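Local atomic coordinates of 4-alpha-glucanotransferase (Streptococcus agalactiae, PDB entry 6M6T), a protein that belongs to the 4-alpha-glucanotransferase (amylomaltase) family and is built around a TIM-barrel domain that binds glycan. Residues A[45-50]-A[214-219]. Numbering follows the deposited sequence.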
# COMPACT_ATOMS: atom_id res chain seq x y z
N GLN A 45 -5.51 -3.31 8.26
CA GLN A 45 -4.36 -3.10 7.38
C GLN A 45 -4.86 -2.73 5.99
O GLN A 45 -5.65 -3.46 5.38
CB GLN A 45 -3.46 -4.34 7.30
CG GLN A 45 -2.14 -4.08 6.56
CD GLN A 45 -1.07 -5.13 6.84
OE1 GLN A 45 -1.27 -6.06 7.64
NE2 GLN A 45 0.07 -4.99 6.19
N ILE A 46 -4.41 -1.59 5.49
CA ILE A 46 -4.67 -1.17 4.12
C ILE A 46 -3.38 -1.27 3.31
O ILE A 46 -2.29 -1.55 3.84
CB ILE A 46 -5.27 0.26 4.07
CG1 ILE A 46 -4.36 1.23 4.82
CG2 ILE A 46 -6.68 0.28 4.68
CD1 ILE A 46 -4.40 2.65 4.32
N LEU A 47 -3.51 -1.06 1.99
CA LEU A 47 -2.37 -0.90 1.08
C LEU A 47 -1.90 0.55 1.17
O LEU A 47 -2.34 1.31 2.04
CB LEU A 47 -2.77 -1.36 -0.31
CG LEU A 47 -3.19 -2.83 -0.42
CD1 LEU A 47 -2.82 -3.36 -1.79
CD2 LEU A 47 -2.59 -3.73 0.65
N PRO A 48 -0.91 0.97 0.37
CA PRO A 48 -0.53 2.38 0.43
C PRO A 48 -1.61 3.27 -0.16
O PRO A 48 -2.35 2.87 -1.07
CB PRO A 48 0.76 2.44 -0.40
CG PRO A 48 1.25 1.08 -0.45
CD PRO A 48 0.04 0.22 -0.47
N LEU A 49 -1.71 4.47 0.38
CA LEU A 49 -2.66 5.45 -0.11
C LEU A 49 -2.07 6.36 -1.17
O LEU A 49 -2.60 7.44 -1.43
CB LEU A 49 -3.20 6.25 1.07
CG LEU A 49 -3.78 5.34 2.15
CD1 LEU A 49 -4.46 6.18 3.21
CD2 LEU A 49 -4.73 4.30 1.52
N THR A 50 -0.97 5.96 -1.79
CA THR A 50 -0.32 6.86 -2.71
C THR A 50 -0.99 6.80 -4.08
O THR A 50 -1.87 5.97 -4.35
CB THR A 50 1.17 6.53 -2.84
OG1 THR A 50 1.32 5.12 -3.04
CG2 THR A 50 1.94 6.99 -1.58
N ILE A 214 -2.93 -0.07 10.15
CA ILE A 214 -1.60 -0.42 9.66
C ILE A 214 -1.47 0.08 8.23
O ILE A 214 -2.03 -0.50 7.30
CB ILE A 214 -1.32 -1.92 9.73
CG1 ILE A 214 -1.80 -2.52 11.05
CG2 ILE A 214 0.13 -2.20 9.54
CD1 ILE A 214 -2.05 -4.02 10.93
N GLY A 215 -0.72 1.16 8.05
CA GLY A 215 -0.37 1.63 6.73
C GLY A 215 0.86 0.92 6.13
O GLY A 215 1.69 0.34 6.82
N ASP A 216 0.93 1.00 4.80
CA ASP A 216 1.99 0.42 3.99
C ASP A 216 2.88 1.54 3.46
O ASP A 216 2.37 2.52 2.91
CB ASP A 216 1.39 -0.38 2.81
CG ASP A 216 2.00 -1.78 2.64
OD1 ASP A 216 3.22 -1.95 2.85
OD2 ASP A 216 1.24 -2.72 2.26
N MET A 217 4.19 1.38 3.60
CA MET A 217 5.15 2.32 3.00
C MET A 217 5.97 1.63 1.93
O MET A 217 6.85 0.80 2.25
CB MET A 217 6.07 2.92 4.06
CG MET A 217 6.95 4.04 3.56
SD MET A 217 7.86 4.79 4.94
CE MET A 217 9.49 4.07 4.74
N PRO A 218 5.73 1.91 0.65
CA PRO A 218 6.55 1.31 -0.41
C PRO A 218 7.99 1.75 -0.27
O PRO A 218 8.28 2.94 -0.10
CB PRO A 218 5.92 1.85 -1.70
CG PRO A 218 5.13 3.07 -1.27
CD PRO A 218 4.67 2.79 0.11
N ILE A 219 8.90 0.76 -0.33
CA ILE A 219 10.34 1.03 -0.23
C ILE A 219 10.77 2.03 -1.30
O ILE A 219 11.51 2.98 -1.01
CB ILE A 219 11.16 -0.26 -0.33
CG1 ILE A 219 12.66 0.08 -0.39
CG2 ILE A 219 10.75 -1.09 -1.55
CD1 ILE A 219 13.62 -1.11 -0.29
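Ile46 N donates to Ile214 O across 3.2 Å, with 153° at the hydrogen. The donor lies 20° off the carbonyl plane. The same oxygen also receives a CA-H...O contact from Gln45 CA at 3.5 Å. It is therefore approached by two neighbouring backbone groups of 45-50.

Gln45 and Ile214 form a parallel bridge and lie on the same face of the sheet; their side chains slant across each other. Gln45 CG is anti to the backbone N (chi1 -171°), and the chain runs on extended past Ile214. Gln45 CB meets Ile214 CD1 at 3.9 Å, and Gln45 CG meets Ile214 CB at the same distance. The buried amide oxygen of Gln45 bonds to the hydroxyl of Tyr392.

Further along the chain, Pro48 takes over the contact. Pro48 lies alongside Asp216, both pointing the same way, with Pro48 CG 3.6 Å from Asp216 CB. Pro48 CG also touches Pro218 CD at 3.9 Å, so its ring bridges two residues of 214-219. The Asp216 carboxylate is buried, but its oxygens are satisfied by residues beyond the two segments: OD1 forms a salt bridge with Arg294, and OD2 a hydrogen bond with Tyr59.

Tyr59 and Ile219 both belong to a glycan pocket, and the side chain of Pro218 is about 5 Å from bound 1,5-anhydro-D-glucitol. Two adjacent parallel strands, 43-45 and 212-217, thus meet near the chain centre. They are the second and third strands of the TIM barrel, whose C-terminal ends lead into loops that line the glycan pocket, as is typical of this fold.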